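Local coordinates for 26S proteasome regulatory subunit RPN10 (Schizosaccharomyces pombe, PDB 2X5N), which protects ubiquitin chains from disassembly by deubiquitinating enzymes, thereby promoting protein degradation by the 26S proteasome, of whose regulatory particle it is a subunit, at residues L2-I7 with K98-K103; Q91-A96 with Q107-F112. All coordinates share one frame; numbering follows the deposited sequence. Where two conformers were deposited one is given.

Contact 1: residues L2-I7 with K98-K103; sequences LEATMI and KHRENK. With SO4 (sulfate ion), chain B.
Arg-100 sets CD against the methyl of Ala-4, with CD of Arg-100 4.0 Å from CB of Ala-4. CG of Arg-100 stands between its own backbone N and carbonyl carbon (chi1 75°), and from there the chain runs extended to NE, which puts CD beside Ala-4 and leaves the guanidinium over its own loop. The charged end is held from its own side of the contact: NE donates to the carbonyl of Gln-105 and NH1 to that of Leu-97, while NH2 of Arg-100 makes a weak bond to O of Lys-103 (3.0 Å, 135° at the hydrogen). CG of Lys-103 lies 4.1 Å above the guanidinium plane, over its centre, and NZ of Lys-103 turns back to Arg-100 O at 2.8 Å. These bonds tie Arg-100 to Lys-103 within the loop that leads from helix 86-98 to strand 106-113 in the von Willebrand factor A fold; here it rests against the start of the central strand 3-9. Leu-2 and Asn-102 meet more loosely, CD2 of Leu-2 lying 4.5 Å from ND2 of Asn-102, whose OD1 accepts from the backbone N of Ile-104. On Leu-2, the backbone N donates to O4 of a sulfate, probably from the crystallisation liquor, over 2.9 Å and nearly straight (166°); Arg-106 NH2 binds the same ion.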
loop_
_atom_site.group_PDB
_atom_site.type_symbol
_atom_site.label_atom_id
_atom_site.label_comp_id
_atom_site.label_asym_id
_atom_site.label_seq_id
_atom_site.Cartn_x
_atom_site.Cartn_y
_atom_site.Cartn_z
ATOM N N LEU A 2 15.662 -5.005 -6.746
ATOM C CA LEU A 2 16.153 -3.995 -5.831
ATOM C C LEU A 2 15.236 -2.772 -5.901
ATOM O O LEU A 2 15.206 -2.054 -6.906
ATOM C CB LEU A 2 17.589 -3.630 -6.182
ATOM C CG LEU A 2 18.182 -2.486 -5.369
ATOM C CD1 LEU A 2 18.327 -2.866 -3.925
ATOM C CD2 LEU A 2 19.557 -2.125 -5.924
ATOM N N GLU A 3 14.449 -2.583 -4.842
ATOM C CA GLU A 3 13.436 -1.541 -4.805
ATOM C C GLU A 3 13.195 -1.025 -3.381
ATOM O O GLU A 3 13.368 -1.742 -2.391
ATOM C CB GLU A 3 12.114 -2.021 -5.442
ATOM C CG GLU A 3 11.436 -3.184 -4.707
ATOM C CD GLU A 3 10.197 -3.703 -5.413
ATOM O OE1 GLU A 3 9.659 -3.010 -6.295
ATOM O OE2 GLU A 3 9.735 -4.813 -5.066
ATOM N N ALA A 4 12.780 0.235 -3.319
ATOM C CA ALA A 4 12.279 0.890 -2.121
ATOM C C ALA A 4 10.775 0.935 -2.233
ATOM O O ALA A 4 10.236 1.352 -3.270
ATOM C CB ALA A 4 12.798 2.319 -2.065
ATOM N N THR A 5 10.084 0.552 -1.169
ATOM C CA THR A 5 8.631 0.446 -1.207
ATOM C C THR A 5 8.026 1.259 -0.087
ATOM O O THR A 5 8.360 1.061 1.087
ATOM C CB THR A 5 8.177 -1.021 -1.033
ATOM O OG1 THR A 5 8.767 -1.846 -2.043
ATOM C CG2 THR A 5 6.673 -1.178 -1.124
ATOM N N MET A 6 7.125 2.168 -0.450
ATOM C CA MET A 6 6.302 2.842 0.541
ATOM C C MET A 6 4.993 2.084 0.669
ATOM O O MET A 6 4.278 1.914 -0.325
ATOM C CB MET A 6 6.017 4.294 0.162
ATOM C CG MET A 6 7.233 5.221 0.207
ATOM S SD MET A 6 8.013 5.351 1.815
ATOM C CE MET A 6 6.749 5.969 2.802
ATOM N N ILE A 7 4.707 1.626 1.884
ATOM C CA ILE A 7 3.482 0.915 2.206
ATOM C C ILE A 7 2.512 1.907 2.853
ATOM O O ILE A 7 2.834 2.532 3.842
ATOM C CB ILE A 7 3.741 -0.318 3.121
ATOM C CG1 ILE A 7 4.732 -1.285 2.439
ATOM C CG2 ILE A 7 2.427 -0.987 3.393
ATOM C CD1 ILE A 7 5.260 -2.396 3.299
ATOM N N LYS A 98 11.649 9.959 -3.197
ATOM C CA LYS A 98 12.772 10.767 -3.691
ATOM C C LYS A 98 13.866 10.937 -2.661
ATOM O O LYS A 98 14.998 11.279 -3.007
ATOM C CB LYS A 98 12.300 12.176 -4.076
ATOM C CG LYS A 98 11.382 12.195 -5.254
ATOM C CD LYS A 98 11.109 13.594 -5.789
ATOM C CE LYS A 98 10.020 13.497 -6.827
ATOM N NZ LYS A 98 9.857 14.750 -7.593
ATOM N N HIS A 99 13.532 10.755 -1.395
ATOM C CA HIS A 99 14.506 10.915 -0.335
ATOM C C HIS A 99 15.226 9.604 -0.050
ATOM O O HIS A 99 16.043 9.544 0.859
ATOM C CB HIS A 99 13.851 11.432 0.961
ATOM C CG HIS A 99 13.255 12.806 0.843
ATOM N ND1 HIS A 99 12.026 13.132 1.381
ATOM C CD2 HIS A 99 13.715 13.936 0.253
ATOM C CE1 HIS A 99 11.756 14.401 1.126
ATOM N NE2 HIS A 99 12.765 14.912 0.443
ATOM N N ARG A 100 14.934 8.534 -0.795
ATOM C CA ARG A 100 15.633 7.275 -0.550
ATOM C C ARG A 100 17.126 7.495 -0.694
ATOM O O ARG A 100 17.583 8.159 -1.625
ATOM C CB ARG A 100 15.130 6.175 -1.495
ATOM C CG ARG A 100 15.602 6.265 -2.937
ATOM C CD ARG A 100 14.732 5.368 -3.827
ATOM N NE ARG A 100 15.199 5.358 -5.210
ATOM C CZ ARG A 100 15.029 6.357 -6.063
ATOM N NH1 ARG A 100 14.345 7.433 -5.698
ATOM N NH2 ARG A 100 15.527 6.271 -7.288
ATOM N N GLU A 101 17.901 6.953 0.229
ATOM C CA GLU A 101 19.329 7.176 0.190
ATOM C C GLU A 101 19.946 6.445 -0.996
ATOM O O GLU A 101 20.716 7.036 -1.753
ATOM C CB GLU A 101 19.973 6.725 1.496
ATOM C CG GLU A 101 21.481 6.655 1.457
ATOM C CD GLU A 101 22.126 7.965 1.080
ATOM O OE1 GLU A 101 23.094 7.936 0.283
ATOM O OE2 GLU A 101 21.672 9.019 1.579
ATOM N N ASN A 102 19.584 5.174 -1.173
ATOM C CA ASN A 102 20.128 4.365 -2.263
ATOM C C ASN A 102 19.263 4.532 -3.502
ATOM O O ASN A 102 18.214 3.884 -3.641
ATOM C CB ASN A 102 20.206 2.898 -1.830
ATOM C CG ASN A 102 20.728 1.991 -2.922
ATOM O OD1 ASN A 102 21.082 2.448 -4.009
ATOM N ND2 ASN A 102 20.755 0.689 -2.652
ATOM N N LYS A 103 19.686 5.421 -4.391
ATOM C CA LYS A 103 18.855 5.763 -5.527
ATOM C C LYS A 103 18.901 4.750 -6.658
ATOM O O LYS A 103 18.165 4.873 -7.631
ATOM C CB LYS A 103 19.150 7.190 -5.966
ATOM C CG LYS A 103 18.584 8.148 -4.903
ATOM C CD LYS A 103 18.819 9.601 -5.173
ATOM C CE LYS A 103 18.162 10.464 -4.085
ATOM N NZ LYS A 103 18.883 10.277 -2.840
HETATM S S SO4 B . 17.076 -5.610 -10.173
HETATM O O1 SO4 B . 16.532 -5.768 -11.522
HETATM O O2 SO4 B . 16.931 -6.874 -9.427
HETATM O O3 SO4 B . 18.487 -5.281 -10.317
HETATM O O4 SO4 B . 16.377 -4.524 -9.552
#

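Contact 2: residues Q91-A96 with Q107-F112; sequences QIAQLA and QRIVAF
Ala-93 turns its methyl from the helix toward the strand and meets the end of Ile-109: CB of Ala-93 is 3.7 Å from CD1 and 4.0 Å from CG1 of Ile-109. Helix and strand come close here, with CA of Ala-93 7.2 Å from CA of Ile-109, consistent with a small residue at the interface. On Ile-109, CG1 lies anti to the carbonyl carbon (chi1 -65°), and the extended second torsion (172°) sends CD1 outward as the tip that touches the helix. One residue on, Gln-94 brings CG to 4.1 Å from the same CD1 of Ile-109, its side chain crossing that of the isoleucine at about a right angle. Helix 86-98 thus packs on strand 106-113, the strand that follows it, as one of the helices covering the central sheet of a von Willebrand factor A domain, a Rossmann-like alpha/beta fold. Met-131 of helix 121-133 touches both Gln-94 and Ile-109, so that helix borders the contact. The amide of Gln-94 finds its partners outside the strand: OE1 accepts from Asn-134 ND2, just after helix 121-133, and NE2 donates to the carbonyl of Ile-90 one turn back in its own helix. No direct hydrogen bond joins the two segments, but the backbone carbonyl of Gln-94 reaches the strand through water: water 1 donates to Gln-94 O at 2.7 Å and to OE1 of Gln-107 at 2.6 Å.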
loop_
_atom_site.group_PDB
_atom_site.type_symbol
_atom_site.label_atom_id
_atom_site.label_comp_id
_atom_site.label_asym_id
_atom_site.label_seq_id
_atom_site.Cartn_x
_atom_site.Cartn_y
_atom_site.Cartn_z
ATOM N N GLN A 91 0.791 10.844 -3.792
ATOM C CA GLN A 91 1.704 11.944 -4.120
ATOM C C GLN A 91 2.781 12.133 -3.048
ATOM O O GLN A 91 3.966 12.242 -3.361
ATOM C CB GLN A 91 0.908 13.222 -4.344
ATOM C CG GLN A 91 0.093 13.192 -5.593
ATOM C CD GLN A 91 -0.603 14.500 -5.861
ATOM O OE1 GLN A 91 -0.860 15.287 -4.949
ATOM N NE2 GLN A 91 -0.916 14.747 -7.132
ATOM N N ILE A 92 2.377 12.147 -1.778
ATOM C CA ILE A 92 3.327 12.271 -0.688
ATOM C C ILE A 92 4.299 11.088 -0.689
ATOM O O ILE A 92 5.491 11.240 -0.417
ATOM C CB ILE A 92 2.596 12.412 0.642
ATOM C CG1 ILE A 92 1.869 13.767 0.714
ATOM C CG2 ILE A 92 3.550 12.272 1.822
ATOM C CD1 ILE A 92 0.858 13.871 1.843
ATOM N N ALA A 93 3.797 9.895 -1.020
ATOM C CA ALA A 93 4.654 8.719 -1.100
ATOM C C ALA A 93 5.723 8.899 -2.154
ATOM O O ALA A 93 6.868 8.493 -1.971
ATOM C CB ALA A 93 3.821 7.485 -1.410
ATOM N N GLN A 94 5.363 9.477 -3.298
ATOM C CA GLN A 94 6.371 9.749 -4.321
ATOM C C GLN A 94 7.426 10.744 -3.841
ATOM O O GLN A 94 8.616 10.586 -4.134
ATOM C CB GLN A 94 5.708 10.245 -5.589
ATOM C CG GLN A 94 4.980 9.109 -6.297
ATOM C CD GLN A 94 4.290 9.589 -7.534
ATOM O OE1 GLN A 94 4.933 9.827 -8.571
ATOM N NE2 GLN A 94 2.969 9.732 -7.461
ATOM N N LEU A 95 6.999 11.777 -3.120
ATOM C CA LEU A 95 7.948 12.711 -2.529
ATOM C C LEU A 95 8.885 11.974 -1.547
ATOM O O LEU A 95 10.102 12.162 -1.574
ATOM C CB LEU A 95 7.188 13.864 -1.854
ATOM C CG LEU A 95 8.013 14.876 -1.039
ATOM C CD1 LEU A 95 9.081 15.545 -1.888
ATOM C CD2 LEU A 95 7.100 15.913 -0.438
ATOM N N ALA A 96 8.329 11.107 -0.709
ATOM C CA ALA A 96 9.130 10.347 0.240
ATOM C C ALA A 96 10.155 9.470 -0.486
ATOM O O ALA A 96 11.323 9.393 -0.067
ATOM C CB ALA A 96 8.223 9.527 1.122
ATOM N N GLN A 107 11.372 2.306 -7.532
ATOM C CA GLN A 107 10.386 2.926 -6.660
ATOM C C GLN A 107 9.042 2.226 -6.762
ATOM O O GLN A 107 8.531 1.994 -7.859
ATOM C CB GLN A 107 10.229 4.395 -7.018
ATOM C CG GLN A 107 11.543 5.200 -6.935
ATOM C CD GLN A 107 11.306 6.653 -7.278
ATOM O OE1 GLN A 107 10.732 7.373 -6.490
ATOM N NE2 GLN A 107 11.715 7.075 -8.456
ATOM N N ARG A 108 8.482 1.878 -5.594
ATOM C CA ARG A 108 7.195 1.191 -5.563
ATOM C C ARG A 108 6.344 1.712 -4.410
ATOM O O ARG A 108 6.849 2.014 -3.329
ATOM C CB ARG A 108 7.384 -0.327 -5.417
ATOM C CG ARG A 108 6.061 -1.136 -5.341
ATOM C CD ARG A 108 6.305 -2.661 -5.302
ATOM N NE ARG A 108 6.850 -3.099 -6.578
ATOM C CZ ARG A 108 6.139 -3.322 -7.671
ATOM N NH1 ARG A 108 4.818 -3.318 -7.644
ATOM N NH2 ARG A 108 6.769 -3.562 -8.803
ATOM N N ILE A 109 5.040 1.745 -4.648
ATOM C CA ILE A 109 4.032 2.003 -3.631
ATOM C C ILE A 109 3.146 0.773 -3.512
ATOM O O ILE A 109 2.711 0.231 -4.520
ATOM C CB ILE A 109 3.155 3.224 -4.027
ATOM C CG1 ILE A 109 4.039 4.470 -4.053
ATOM C CG2 ILE A 109 1.966 3.355 -3.072
ATOM C CD1 ILE A 109 3.348 5.686 -4.620
ATOM N N VAL A 110 2.868 0.334 -2.281
ATOM C CA VAL A 110 1.822 -0.679 -2.023
ATOM C C VAL A 110 0.785 -0.009 -1.133
ATOM O O VAL A 110 1.115 0.378 -0.028
ATOM C CB VAL A 110 2.377 -1.954 -1.353
ATOM C CG1 VAL A 110 1.240 -2.916 -1.055
ATOM C CG2 VAL A 110 3.379 -2.605 -2.278
ATOM N N ALA A 111 -0.429 0.182 -1.645
ATOM C CA ALA A 111 -1.448 0.924 -0.932
ATOM C C ALA A 111 -2.684 0.081 -0.678
ATOM O O ALA A 111 -3.181 -0.602 -1.584
ATOM C CB ALA A 111 -1.858 2.168 -1.728
ATOM N N PHE A 112 -3.213 0.200 0.527
ATOM C CA PHE A 112 -4.484 -0.387 0.893
ATOM C C PHE A 112 -5.596 0.642 0.725
ATOM O O PHE A 112 -5.451 1.792 1.130
ATOM C CB PHE A 112 -4.465 -0.812 2.351
ATOM C CG PHE A 112 -3.561 -1.965 2.657
ATOM C CD1 PHE A 112 -4.074 -3.250 2.791
ATOM C CD2 PHE A 112 -2.190 -1.770 2.832
ATOM C CE1 PHE A 112 -3.253 -4.314 3.117
ATOM C CE2 PHE A 112 -1.367 -2.838 3.154
ATOM C CZ PHE A 112 -1.901 -4.108 3.311
HETATM O O HOH W 1 9.189 9.524 -6.604
#

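In the fold
The two contacts lie with their centres about 10 Å apart, on the same side of the chain's centre, and their segments alternate along the sequence: 2-7, 91-96, 98-103, 107-112. Helix 86-98, the loop after it and strand 106-113 form one continuous run; within it contact 2 packs helix on strand, and contact 1 places the loop beside strand 3-9. Strands 3-9 and 106-113 are parallel neighbours paired by backbone hydrogen bonds, with a Glu-3 to Arg-108 salt bridge added. Arg-100 also packs against Gln-107. Contact 1 is nearer the surface, contact 2 buried; together they join helix 86-98 and its following loop to two adjacent strands of the VWA sheet.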